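Local coordinates for CELL division control protein 6 (Pyrobaculum aerophilum, PDB 1FNN) that probably takes part in regulating the initiation of DNA replication, as an AAA+ ATPase of the Cdc6/Cdc18 family that binds ADP and magnesium, at residues L283-L295 against L376-L388. Numbering follows the deposited sequence.
Sequences LIGLPLHEKLFLL and LEAVITKLIKEEL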
loop_
_atom_site.group_PDB
_atom_site.type_symbol
_atom_site.label_atom_id
_atom_site.label_comp_id
_atom_site.label_asym_id
_atom_site.label_seq_id
_atom_site.Cartn_x
_atom_site.Cartn_y
_atom_site.Cartn_z
ATOM N N LEU A 283 10.074 -2.830 -25.125
ATOM C CA LEU A 283 9.696 -3.802 -26.138
ATOM C C LEU A 283 10.693 -3.830 -27.298
ATOM O O LEU A 283 11.041 -4.912 -27.796
ATOM C CB LEU A 283 8.287 -3.531 -26.670
ATOM C CG LEU A 283 7.184 -3.644 -25.563
ATOM C CD1 LEU A 283 5.827 -3.460 -26.201
ATOM C CD2 LEU A 283 7.253 -5.001 -24.886
ATOM N N ILE A 284 11.160 -2.669 -27.705
ATOM C CA ILE A 284 11.982 -2.539 -28.917
ATOM C C ILE A 284 13.233 -3.413 -28.845
ATOM O O ILE A 284 13.563 -4.116 -29.807
ATOM C CB ILE A 284 12.347 -1.051 -29.146
ATOM C CG1 ILE A 284 11.152 -0.303 -29.737
ATOM C CG2 ILE A 284 13.562 -0.905 -30.058
ATOM C CD1 ILE A 284 11.350 1.193 -29.847
ATOM N N GLY A 285 13.875 -3.404 -27.690
ATOM C CA GLY A 285 15.035 -4.191 -27.383
ATOM C C GLY A 285 14.849 -5.693 -27.284
ATOM O O GLY A 285 15.878 -6.365 -27.356
ATOM N N LEU A 286 13.664 -6.274 -27.133
ATOM C CA LEU A 286 13.565 -7.727 -27.059
ATOM C C LEU A 286 14.097 -8.294 -28.388
ATOM O O LEU A 286 13.712 -7.809 -29.468
ATOM C CB LEU A 286 12.108 -8.173 -26.848
ATOM C CG LEU A 286 11.437 -7.488 -25.620
ATOM C CD1 LEU A 286 10.000 -7.940 -25.448
ATOM C CD2 LEU A 286 12.238 -7.666 -24.339
ATOM N N PRO A 287 14.660 -9.477 -28.302
ATOM C CA PRO A 287 15.011 -10.255 -29.482
ATOM C C PRO A 287 13.753 -10.550 -30.266
ATOM O O PRO A 287 12.686 -10.749 -29.621
ATOM C CB PRO A 287 15.517 -11.584 -28.931
ATOM C CG PRO A 287 16.083 -11.216 -27.597
ATOM C CD PRO A 287 15.212 -10.091 -27.064
ATOM N N LEU A 288 13.903 -10.788 -31.574
ATOM C CA LEU A 288 12.788 -11.157 -32.412
ATOM C C LEU A 288 11.867 -12.232 -31.849
ATOM O O LEU A 288 10.641 -12.112 -31.857
ATOM C CB LEU A 288 13.236 -11.654 -33.814
ATOM C CG LEU A 288 12.177 -12.109 -34.789
ATOM C CD1 LEU A 288 11.161 -11.011 -35.098
ATOM C CD2 LEU A 288 12.780 -12.603 -36.123
ATOM N N HIS A 289 12.359 -13.420 -31.543
ATOM C CA HIS A 289 11.549 -14.527 -31.087
ATOM C C HIS A 289 10.887 -14.263 -29.712
ATOM O O HIS A 289 9.920 -14.936 -29.439
ATOM C CB HIS A 289 12.370 -15.834 -31.097
ATOM C CG HIS A 289 12.268 -16.318 -32.530
ATOM N ND1 HIS A 289 11.268 -17.167 -32.948
ATOM C CD2 HIS A 289 13.046 -16.052 -33.614
ATOM C CE1 HIS A 289 11.440 -17.409 -34.242
ATOM N NE2 HIS A 289 12.503 -16.746 -34.660
ATOM N N GLU A 290 11.470 -13.468 -28.858
ATOM C CA GLU A 290 10.843 -13.055 -27.598
ATOM C C GLU A 290 9.659 -12.134 -27.885
ATOM O O GLU A 290 8.637 -12.214 -27.202
ATOM C CB GLU A 290 11.855 -12.366 -26.686
ATOM C CG GLU A 290 11.289 -11.972 -25.302
ATOM C CD GLU A 290 12.373 -11.617 -24.309
ATOM O OE1 GLU A 290 12.062 -11.049 -23.238
ATOM O OE2 GLU A 290 13.577 -11.891 -24.555
ATOM N N LYS A 291 9.749 -11.235 -28.873
ATOM C CA LYS A 291 8.631 -10.484 -29.393
ATOM C C LYS A 291 7.526 -11.379 -29.923
ATOM O O LYS A 291 6.346 -11.214 -29.616
ATOM C CB LYS A 291 8.947 -9.493 -30.545
ATOM C CG LYS A 291 9.856 -8.336 -30.094
ATOM C CD LYS A 291 9.897 -7.337 -31.242
ATOM C CE LYS A 291 10.520 -6.009 -30.958
ATOM N NZ LYS A 291 12.007 -6.065 -30.894
ATOM N N LEU A 292 7.856 -12.380 -30.726
ATOM C CA LEU A 292 6.921 -13.319 -31.286
ATOM C C LEU A 292 6.267 -14.122 -30.148
ATOM O O LEU A 292 5.063 -14.371 -30.214
ATOM C CB LEU A 292 7.648 -14.309 -32.258
ATOM C CG LEU A 292 8.156 -13.615 -33.568
ATOM C CD1 LEU A 292 9.069 -14.576 -34.354
ATOM C CD2 LEU A 292 6.978 -13.185 -34.421
ATOM N N PHE A 293 7.060 -14.539 -29.183
ATOM C CA PHE A 293 6.493 -15.278 -28.052
ATOM C C PHE A 293 5.556 -14.330 -27.227
ATOM O O PHE A 293 4.495 -14.805 -26.859
ATOM C CB PHE A 293 7.628 -15.716 -27.147
ATOM C CG PHE A 293 7.158 -16.707 -26.096
ATOM C CD1 PHE A 293 6.487 -17.849 -26.436
ATOM C CD2 PHE A 293 7.425 -16.423 -24.760
ATOM C CE1 PHE A 293 6.055 -18.755 -25.473
ATOM C CE2 PHE A 293 6.998 -17.324 -23.779
ATOM C CZ PHE A 293 6.320 -18.478 -24.139
ATOM N N LEU A 294 5.936 -13.074 -27.038
ATOM C CA LEU A 294 5.038 -12.167 -26.312
ATOM C C LEU A 294 3.770 -11.950 -27.111
ATOM O O LEU A 294 2.631 -12.115 -26.600
ATOM C CB LEU A 294 5.749 -10.843 -26.020
ATOM C CG LEU A 294 4.867 -9.758 -25.359
ATOM C CD1 LEU A 294 4.389 -10.246 -23.979
ATOM C CD2 LEU A 294 5.688 -8.482 -25.219
ATOM N N LEU A 295 3.913 -11.756 -28.461
ATOM C CA LEU A 295 2.726 -11.728 -29.299
ATOM C C LEU A 295 1.885 -12.968 -29.123
ATOM O O LEU A 295 0.625 -12.908 -29.072
ATOM C CB LEU A 295 3.038 -11.571 -30.812
ATOM C CG LEU A 295 1.868 -11.490 -31.769
ATOM C CD1 LEU A 295 0.856 -10.409 -31.306
ATOM C CD2 LEU A 295 2.365 -11.071 -33.163
ATOM N N LEU A 376 -1.378 -3.374 -26.758
ATOM C CA LEU A 376 -0.089 -4.057 -26.657
ATOM C C LEU A 376 0.173 -4.804 -27.976
ATOM O O LEU A 376 1.281 -4.889 -28.470
ATOM C CB LEU A 376 -0.147 -5.038 -25.479
ATOM C CG LEU A 376 1.115 -5.880 -25.273
ATOM C CD1 LEU A 376 2.344 -4.962 -25.301
ATOM C CD2 LEU A 376 1.097 -6.686 -23.991
ATOM N N GLU A 377 -0.819 -5.581 -28.365
ATOM C CA GLU A 377 -0.890 -6.305 -29.601
ATOM C C GLU A 377 -0.563 -5.451 -30.822
ATOM O O GLU A 377 0.326 -5.870 -31.597
ATOM C CB GLU A 377 -2.252 -6.989 -29.849
ATOM C CG GLU A 377 -2.113 -7.876 -31.106
ATOM C CD GLU A 377 -3.381 -8.592 -31.473
ATOM O OE1 GLU A 377 -3.343 -9.708 -32.022
ATOM O OE2 GLU A 377 -4.480 -8.065 -31.230
ATOM N N ALA A 378 -1.060 -4.237 -30.923
ATOM C CA ALA A 378 -0.721 -3.319 -31.993
ATOM C C ALA A 378 0.731 -2.877 -31.941
ATOM O O ALA A 378 1.346 -2.667 -33.011
ATOM C CB ALA A 378 -1.653 -2.081 -31.995
ATOM N N VAL A 379 1.256 -2.529 -30.773
ATOM C CA VAL A 379 2.622 -2.037 -30.692
ATOM C C VAL A 379 3.642 -3.158 -30.993
ATOM O O VAL A 379 4.592 -2.909 -31.751
ATOM C CB VAL A 379 2.983 -1.432 -29.329
ATOM C CG1 VAL A 379 4.444 -1.041 -29.281
ATOM C CG2 VAL A 379 2.109 -0.208 -29.039
ATOM N N ILE A 380 3.344 -4.351 -30.505
ATOM C CA ILE A 380 4.283 -5.462 -30.707
ATOM C C ILE A 380 4.272 -5.879 -32.175
ATOM O O ILE A 380 5.335 -6.078 -32.788
ATOM C CB ILE A 380 3.978 -6.696 -29.848
ATOM C CG1 ILE A 380 3.747 -6.298 -28.386
ATOM C CG2 ILE A 380 5.229 -7.621 -29.871
ATOM C CD1 ILE A 380 3.311 -7.488 -27.535
ATOM N N THR A 381 3.087 -5.953 -32.753
ATOM C CA THR A 381 2.936 -6.257 -34.185
ATOM C C THR A 381 3.662 -5.252 -35.069
ATOM O O THR A 381 4.377 -5.619 -36.033
ATOM C CB THR A 381 1.438 -6.304 -34.513
ATOM O OG1 THR A 381 0.891 -7.477 -33.892
ATOM C CG2 THR A 381 1.111 -6.433 -35.990
ATOM N N LYS A 382 3.522 -3.968 -34.749
ATOM C CA LYS A 382 4.260 -2.939 -35.472
ATOM C C LYS A 382 5.768 -3.266 -35.438
ATOM O O LYS A 382 6.472 -2.993 -36.420
ATOM C CB LYS A 382 4.050 -1.561 -34.880
ATOM C CG LYS A 382 4.460 -0.354 -35.672
ATOM C CD LYS A 382 5.218 0.695 -34.890
ATOM C CE LYS A 382 4.752 0.977 -33.483
ATOM N NZ LYS A 382 5.579 1.988 -32.774
ATOM N N LEU A 383 6.328 -3.450 -34.233
ATOM C CA LEU A 383 7.743 -3.709 -34.071
ATOM C C LEU A 383 8.204 -4.973 -34.796
ATOM O O LEU A 383 9.294 -4.952 -35.352
ATOM C CB LEU A 383 8.151 -3.776 -32.596
ATOM C CG LEU A 383 7.807 -2.493 -31.804
ATOM C CD1 LEU A 383 8.020 -2.751 -30.301
ATOM C CD2 LEU A 383 8.633 -1.301 -32.242
ATOM N N ILE A 384 7.450 -6.048 -34.745
ATOM C CA ILE A 384 7.811 -7.269 -35.456
ATOM C C ILE A 384 7.852 -7.029 -36.979
ATOM O O ILE A 384 8.792 -7.414 -37.701
ATOM C CB ILE A 384 6.832 -8.370 -35.123
ATOM C CG1 ILE A 384 6.990 -8.718 -33.609
ATOM C CG2 ILE A 384 7.061 -9.584 -36.032
ATOM C CD1 ILE A 384 5.920 -9.694 -33.189
ATOM N N LYS A 385 6.835 -6.346 -37.475
ATOM C CA LYS A 385 6.705 -6.018 -38.879
ATOM C C LYS A 385 7.886 -5.186 -39.330
ATOM O O LYS A 385 8.349 -5.478 -40.461
ATOM C CB LYS A 385 5.382 -5.321 -39.256
ATOM C CG LYS A 385 4.285 -6.407 -39.183
ATOM C CD LYS A 385 2.926 -5.833 -39.579
ATOM C CE LYS A 385 1.907 -6.982 -39.513
ATOM N NZ LYS A 385 0.506 -6.460 -39.489
ATOM N N GLU A 386 8.293 -4.204 -38.521
ATOM C CA GLU A 386 9.434 -3.414 -38.927
ATOM C C GLU A 386 10.703 -4.263 -38.985
ATOM O O GLU A 386 11.616 -4.002 -39.789
ATOM C CB GLU A 386 9.586 -2.142 -38.123
ATOM C CG GLU A 386 10.375 -2.013 -36.872
ATOM C CD GLU A 386 10.236 -0.688 -36.136
ATOM O OE1 GLU A 386 9.118 -0.140 -36.016
ATOM O OE2 GLU A 386 11.272 -0.173 -35.659
ATOM N N GLU A 387 10.942 -5.112 -37.974
ATOM C CA GLU A 387 12.180 -5.916 -37.962
ATOM C C GLU A 387 12.149 -6.873 -39.146
ATOM O O GLU A 387 13.202 -7.180 -39.740
ATOM C CB GLU A 387 12.307 -6.598 -36.614
ATOM C CG GLU A 387 13.216 -7.760 -36.323
ATOM C CD GLU A 387 13.521 -7.847 -34.819
ATOM O OE1 GLU A 387 12.623 -7.540 -33.998
ATOM O OE2 GLU A 387 14.648 -8.205 -34.448
ATOM N N LEU A 388 10.994 -7.377 -39.545
ATOM C CA LEU A 388 10.925 -8.356 -40.627
ATOM C C LEU A 388 10.551 -7.795 -41.991
ATOM O O LEU A 388 10.206 -8.549 -42.900
ATOM C CB LEU A 388 9.861 -9.393 -40.196
ATOM C CG LEU A 388 10.285 -10.243 -38.987
ATOM C CD1 LEU A 388 9.202 -11.287 -38.708
ATOM C CD2 LEU A 388 11.601 -10.992 -39.311
#
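Leu283 is a knob set into a hole made by Leu376, Val379, Ile380 and Leu383 on helix 373-387. Its CB rests on Leu383 CD1 at 3.7 Å, while its CD1 methyl reaches Leu376 CD1; a leucine suits the hole because its CB and one methyl each find an aliphatic wall. Ile284, nearer solvent, lays its CG1 across Leu383 CD2 at about a right angle. Beyond the turn at Leu286 and Pro287, Leu288 packs its CB and CD1 on the carboxylate end of Glu387, and its CD2 meets Leu388 CD2 at 3.8 Å.

These residues belong to the C-terminal winged-helix domain, where helix 288-304 and the closing helix 373-387 run roughly antiparallel, their axes approaching to 9.9 Å at an angle of 149° over these segments.

Lys291 fills a second hole, among Ile380, Leu383, Ile384 and Glu387. Its methylenes do apolar work, CB on Ile384 CG1 and CE on Leu383 CB at 3.6 Å. A bend at the last torsion (chi4 75°) turns NZ back to the preceding turn, where it donates to Leu286 O at 2.8 Å, in the carbonyl plane, and to Ile284 O from above that group's plane. Lys291 NZ also forms a long salt bridge to Glu387 OE1 (3.5 Å), weak as a hydrogen bond. A methionine here, with no ammonium group, would probably leave both carbonyls without this donor and Glu387 without its mate across the helices.

Leu292 and Leu294 send methyls to Ile384 and Ile380, apolar on apolar. Leu295, its CG swung away from the backbone N (chi1 -178°), brings CD2 to Ile384 CD1 and CD1 to Thr381 OG1 and the CG of Glu377, whose carboxylate pairs with Lys302. Thr381 OG1 tolerates these methyls because it donates to Glu377 O, one turn back.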